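Long-range contacts in putative acetamidase/formamidase (Yersinia enterocolitica subsp. palearctica serotype O:3, PDB 5UBU), which probably hydrolyses carbon-nitrogen bonds, other than peptide bonds, in linear amides: residues C120-H125 / D140-K145; S269-E274 / P317-G322. All blocks are in the same frame, centred on the assembly; numbering follows the deposited sequence.

Contact 1 of 2, residues C120-H125 / D140-K145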
loop_
_atom_site.group_PDB
_atom_site.type_symbol
_atom_site.label_atom_id
_atom_site.label_comp_id
_atom_site.label_asym_id
_atom_site.label_seq_id
_atom_site.Cartn_x
_atom_site.Cartn_y
_atom_site.Cartn_z
ATOM N N CYS B 120 -20.169 -7.520 19.511
ATOM C CA CYS B 120 -19.117 -7.686 18.519
ATOM C C CYS B 120 -19.846 -8.242 17.307
ATOM O O CYS B 120 -20.724 -9.101 17.446
ATOM C CB CYS B 120 -18.020 -8.647 18.960
ATOM S SG CYS B 120 -16.738 -8.847 17.681
ATOM N N ALA B 121 -19.495 -7.757 16.121
ATOM C CA ALA B 121 -20.163 -8.201 14.905
ATOM C C ALA B 121 -19.251 -8.287 13.705
ATOM O O ALA B 121 -18.269 -7.549 13.597
ATOM C CB ALA B 121 -21.323 -7.261 14.592
HETATM N N MSE B 122 -19.602 -9.208 12.813
HETATM C CA MSE B 122 -18.892 -9.424 11.567
HETATM C C MSE B 122 -19.845 -8.911 10.537
HETATM O O MSE B 122 -20.810 -9.574 10.179
HETATM C CB MSE B 122 -18.568 -10.885 11.345
HETATM C CG MSE B 122 -17.240 -11.260 11.985
HETATM SE SE MSE B 122 -17.079 -13.240 11.959
HETATM C CE MSE B 122 -16.738 -13.498 10.053
ATOM N N ILE B 123 -19.592 -7.691 10.090
ATOM C CA ILE B 123 -20.417 -7.022 9.101
ATOM C C ILE B 123 -19.939 -7.403 7.700
ATOM O O ILE B 123 -18.737 -7.342 7.426
ATOM C CB ILE B 123 -20.333 -5.500 9.298
ATOM C CG1 ILE B 123 -20.749 -5.152 10.742
ATOM C CG2 ILE B 123 -21.191 -4.781 8.259
ATOM C CD1 ILE B 123 -20.603 -3.696 11.123
ATOM N N PRO B 124 -20.860 -7.818 6.811
ATOM C CA PRO B 124 -20.409 -8.175 5.467
ATOM C C PRO B 124 -19.692 -7.023 4.753
ATOM O O PRO B 124 -20.108 -5.862 4.870
ATOM C CB PRO B 124 -21.707 -8.537 4.744
ATOM C CG PRO B 124 -22.586 -9.066 5.833
ATOM C CD PRO B 124 -22.266 -8.211 7.032
ATOM N N HIS B 125 -18.604 -7.357 4.059
ATOM C CA HIS B 125 -17.799 -6.392 3.312
ATOM C C HIS B 125 -17.124 -5.338 4.198
ATOM O O HIS B 125 -16.849 -4.219 3.755
ATOM C CB HIS B 125 -18.630 -5.736 2.202
ATOM C CG HIS B 125 -19.321 -6.726 1.320
ATOM N ND1 HIS B 125 -18.651 -7.466 0.363
ATOM C CD2 HIS B 125 -20.620 -7.104 1.253
ATOM C CE1 HIS B 125 -19.509 -8.258 -0.254
ATOM N NE2 HIS B 125 -20.710 -8.053 0.261
ATOM N N ASP B 140 -17.270 -14.077 -1.898
ATOM C CA ASP B 140 -18.450 -13.969 -1.059
ATOM C C ASP B 140 -18.014 -13.358 0.259
ATOM O O ASP B 140 -16.892 -13.591 0.711
ATOM C CB ASP B 140 -19.077 -15.342 -0.788
ATOM C CG ASP B 140 -19.713 -15.954 -2.011
ATOM O OD1 ASP B 140 -20.144 -15.193 -2.895
ATOM O OD2 ASP B 140 -19.819 -17.199 -2.069
ATOM N N PRO B 141 -18.899 -12.560 0.880
ATOM C CA PRO B 141 -18.529 -11.975 2.158
ATOM C C PRO B 141 -18.462 -13.058 3.229
ATOM O O PRO B 141 -18.973 -14.161 3.034
ATOM C CB PRO B 141 -19.681 -11.006 2.440
ATOM C CG PRO B 141 -20.853 -11.602 1.723
ATOM C CD PRO B 141 -20.285 -12.223 0.489
ATOM N N LEU B 142 -17.828 -12.736 4.345
ATOM C CA LEU B 142 -17.712 -13.675 5.451
ATOM C C LEU B 142 -19.072 -13.863 6.110
ATOM O O LEU B 142 -19.985 -13.057 5.903
ATOM C CB LEU B 142 -16.717 -13.157 6.493
ATOM C CG LEU B 142 -15.300 -12.853 6.015
ATOM C CD1 LEU B 142 -14.499 -12.362 7.211
ATOM C CD2 LEU B 142 -14.669 -14.090 5.384
ATOM N N PRO B 143 -19.222 -14.930 6.907
ATOM C CA PRO B 143 -20.500 -15.123 7.562
ATOM C C PRO B 143 -20.867 -13.926 8.395
ATOM O O PRO B 143 -20.013 -13.235 8.954
ATOM C CB PRO B 143 -20.268 -16.351 8.440
ATOM C CG PRO B 143 -19.247 -17.119 7.694
ATOM C CD PRO B 143 -18.311 -16.051 7.189
ATOM N N GLU B 144 -22.158 -13.709 8.469
ATOM C CA GLU B 144 -22.720 -12.597 9.172
ATOM C C GLU B 144 -22.972 -13.027 10.619
ATOM O O GLU B 144 -23.915 -13.741 10.893
ATOM C CB GLU B 144 -23.974 -12.208 8.396
ATOM C CG GLU B 144 -24.513 -10.833 8.675
ATOM C CD GLU B 144 -25.357 -10.287 7.526
ATOM O OE1 GLU B 144 -25.772 -9.122 7.641
ATOM O OE2 GLU B 144 -25.588 -10.988 6.513
ATOM N N LYS B 145 -22.081 -12.624 11.523
ATOM C CA LYS B 145 -22.172 -12.969 12.951
ATOM C C LYS B 145 -22.358 -11.793 13.911
ATOM O O LYS B 145 -21.937 -10.672 13.643
ATOM C CB LYS B 145 -20.942 -13.774 13.401
ATOM C CG LYS B 145 -21.096 -15.284 13.415
ATOM C CD LYS B 145 -21.315 -15.927 12.061
ATOM C CE LYS B 145 -21.803 -17.369 12.243
ATOM N NZ LYS B 145 -20.929 -18.195 13.128
#
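Met122, a selenomethionine in the crystal, runs its long flexible side chain past Pro143 O and Lys145 to end at the side chain of Leu142. Its CB sits near the carbonyl oxygen of Pro143 and the backbone N of Lys145. CG is anti to the carbonyl carbon (chi1 -88°), and the SE beyond it runs beside Lys145, with SE 4.2 Å from Lys145 CB, the two side chains pointing the same way. The chain then bends at chi3 (73°), which turns the terminal CE toward Leu142: CE is 3.6 Å from Leu142 CB and also touches Pro143 O. An unbranched, flexible chain can bend at its end in this way to reach Leu142. From the second subunit, Trp297 packs on both Met122 and Pro143.

The backbone of the same residue makes the one hydrogen bond between 120-125 and 140-145, Met122 N to Lys145 O at 2.9 Å. Further on, the contact is made largely by proline rings. Pro124 CB meets Pro141 CB at 3.9 Å, and Pro124 CG lies 3.5 Å from Glu144 CD, the two side chains crossing at about a right angle. The acid is held elsewhere, its OE1 accepting a bond from Ser76 N. His125 presents a ring face to Pro141, whose CB stands 4.0 Å from the ring centroid in a CH-pi contact. Pro124, Pro141 and Pro143 offer no backbone N-H, so donors there cannot extend the pairing, and beyond Met122 cohesion rests on proline rings packed against each other, the Glu144 side chain and the His125 ring.

Contact 2 of 2, residues S269-E274 / P317-G322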
loop_
_atom_site.group_PDB
_atom_site.type_symbol
_atom_site.label_atom_id
_atom_site.label_comp_id
_atom_site.label_asym_id
_atom_site.label_seq_id
_atom_site.Cartn_x
_atom_site.Cartn_y
_atom_site.Cartn_z
ATOM N N SER B 269 -2.981 8.698 10.807
ATOM C CA SER B 269 -4.015 7.907 10.142
ATOM C C SER B 269 -3.938 8.045 8.637
ATOM O O SER B 269 -3.904 9.154 8.125
ATOM C CB SER B 269 -5.407 8.319 10.628
ATOM O OG SER B 269 -5.560 8.062 12.003
ATOM N N ALA B 270 -3.935 6.911 7.937
ATOM C CA ALA B 270 -3.861 6.885 6.470
ATOM C C ALA B 270 -3.865 5.459 5.907
ATOM O O ALA B 270 -4.015 4.484 6.640
ATOM C CB ALA B 270 -2.589 7.602 6.010
ATOM N N ARG B 271 -3.754 5.384 4.584
ATOM C CA ARG B 271 -3.604 4.136 3.843
ATOM C C ARG B 271 -2.554 4.451 2.779
ATOM O O ARG B 271 -2.596 5.542 2.202
ATOM C CB ARG B 271 -4.876 3.659 3.154
ATOM C CG ARG B 271 -5.988 3.203 4.071
ATOM C CD ARG B 271 -7.006 2.392 3.278
ATOM N NE ARG B 271 -8.079 1.864 4.123
ATOM C CZ ARG B 271 -8.951 0.919 3.755
ATOM N NH1 ARG B 271 -8.877 0.351 2.554
ATOM N NH2 ARG B 271 -9.889 0.513 4.614
ATOM N N PRO B 272 -1.622 3.537 2.492
ATOM C CA PRO B 272 -1.523 2.222 3.127
ATOM C C PRO B 272 -1.021 2.319 4.570
ATOM O O PRO B 272 -0.711 3.420 5.043
ATOM C CB PRO B 272 -0.560 1.478 2.218
ATOM C CG PRO B 272 0.323 2.548 1.672
ATOM C CD PRO B 272 -0.544 3.760 1.510
ATOM N N LEU B 273 -0.950 1.186 5.263
ATOM C CA LEU B 273 -0.548 1.207 6.675
ATOM C C LEU B 273 0.857 1.778 6.924
ATOM O O LEU B 273 1.084 2.337 7.992
ATOM C CB LEU B 273 -0.728 -0.179 7.327
ATOM C CG LEU B 273 -0.574 -0.278 8.851
ATOM C CD1 LEU B 273 -1.654 0.544 9.541
ATOM C CD2 LEU B 273 -0.643 -1.721 9.326
ATOM N N GLU B 274 1.780 1.657 5.957
ATOM C CA GLU B 274 3.132 2.221 6.119
ATOM C C GLU B 274 3.080 3.745 6.299
ATOM O O GLU B 274 3.852 4.317 7.073
ATOM C CB GLU B 274 4.036 2.114 4.873
ATOM C CG GLU B 274 4.237 0.835 4.130
ATOM C CD GLU B 274 3.153 0.516 3.126
ATOM O OE1 GLU B 274 2.010 0.495 3.563
ATOM O OE2 GLU B 274 3.471 0.190 1.941
ATOM N N PRO B 317 -11.930 3.360 6.970
ATOM C CA PRO B 317 -11.503 4.003 5.706
ATOM C C PRO B 317 -10.024 4.407 5.681
ATOM O O PRO B 317 -9.412 4.453 4.616
ATOM C CB PRO B 317 -12.422 5.213 5.614
ATOM C CG PRO B 317 -13.684 4.727 6.242
ATOM C CD PRO B 317 -13.257 3.849 7.386
ATOM N N LYS B 318 -9.491 4.719 6.856
ATOM C CA LYS B 318 -8.089 5.024 7.047
ATOM C C LYS B 318 -7.633 4.264 8.277
ATOM O O LYS B 318 -8.342 4.218 9.296
ATOM C CB LYS B 318 -7.839 6.511 7.245
ATOM C CG LYS B 318 -8.033 7.330 5.996
ATOM C CD LYS B 318 -7.652 8.770 6.214
ATOM C CE LYS B 318 -7.763 9.527 4.904
ATOM N NZ LYS B 318 -7.359 10.952 5.037
ATOM N N TYR B 319 -6.458 3.658 8.186
ATOM C CA TYR B 319 -5.914 2.912 9.302
ATOM C C TYR B 319 -5.263 3.896 10.252
ATOM O O TYR B 319 -4.892 4.983 9.848
ATOM C CB TYR B 319 -4.909 1.866 8.831
ATOM C CG TYR B 319 -5.394 1.015 7.676
ATOM C CD1 TYR B 319 -6.668 0.451 7.687
ATOM C CD2 TYR B 319 -4.555 0.712 6.613
ATOM C CE1 TYR B 319 -7.105 -0.344 6.652
ATOM C CE2 TYR B 319 -4.991 -0.083 5.571
ATOM C CZ TYR B 319 -6.264 -0.612 5.598
ATOM O OH TYR B 319 -6.697 -1.406 4.571
ATOM N N THR B 320 -5.124 3.511 11.511
ATOM C CA THR B 320 -4.540 4.378 12.520
ATOM C C THR B 320 -3.433 3.667 13.289
ATOM O O THR B 320 -3.597 2.537 13.722
ATOM C CB THR B 320 -5.621 4.872 13.490
ATOM O OG1 THR B 320 -6.645 5.553 12.752
ATOM C CG2 THR B 320 -5.030 5.817 14.533
ATOM N N VAL B 321 -2.316 4.371 13.457
ATOM C CA VAL B 321 -1.124 3.861 14.121
ATOM C C VAL B 321 -0.589 4.896 15.102
ATOM O O VAL B 321 -0.568 6.086 14.796
ATOM C CB VAL B 321 -0.020 3.590 13.074
ATOM C CG1 VAL B 321 1.270 3.126 13.747
ATOM C CG2 VAL B 321 -0.493 2.569 12.041
ATOM N N GLY B 322 -0.140 4.436 16.264
ATOM C CA GLY B 322 0.425 5.314 17.283
ATOM C C GLY B 322 1.908 5.025 17.473
ATOM O O GLY B 322 2.283 3.875 17.661
HETATM O O HOH W 1 -4.368 10.895 6.163
#
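Ser269 and Thr320 face each other as a non-hydrogen-bonded antiparallel pair, and their hydroxyls join across the strands, Ser269 OG to Thr320 OG1 at 2.8 Å; small hydroxylated residues suit this close approach. The carbonyl oxygen of Ser269 also takes a water that bridges to Lys318 NZ, an ammonium paired in addition with Asp188. Ala270 follows, with Tyr319 opposite it in a hydrogen-bonded pair: Ala270 N reaches Tyr319 O at 2.9 Å, and Tyr319 N returns to Ala270 O at 3.0 Å.

Arg271 then leaves the strand and spreads its extended chain over one face of the Tyr319 ring. Its CG makes a CH-pi contact 4.0 Å from the ring centroid, and the guanidinium lies over the ring, nearly parallel to it, the planes 18° apart, with Tyr319 OH above the guanidinium centre. NH2 bonds to Asp316 O, which helps fix the group there. Pro272, preceded by a cis peptide bond, is at the N-cap position; its rigid ring probably helps set the turn into helix 273-291. On the first turn, Leu273 has CG anti to its backbone N (chi1 -170°), and chi2 (63°) then places CD1, which meets both Tyr319 CB at 3.6 Å and Val321 CG2 at 3.4 Å. Leu273 N lies in plane at the tyrosine's edge and bonds to Glu274 OE1 of the second subunit. Together these contacts join the neighbouring antiparallel strands 263-270 and 319-326 of the mixed sheet and seat the start of helix 273-291 on the second of them.

In the fold
Followed from the N terminus, the chain first closes contact 1, where the end of strand 117-122 meets the approach to strand 145-151 after a 14-residue excursion with no helix or strand, at the edge of the small antiparallel sheet to which both strands belong. Contact 2 opens only afterwards, so the two are in series and neither nest nor cross. After helices 273-291 and 296-306 and strand 308-313, strand 319-326 returns to pair with 263-270 in the nine-stranded mixed sheet, with 308-313 on its other side. Contacts 1 and 2 do not touch: their nearest atoms are about 8 Å apart. Both meet the second subunit, and the side chains of Cys120 and Pro317 each lie about 9 Å from a bound sodium ion.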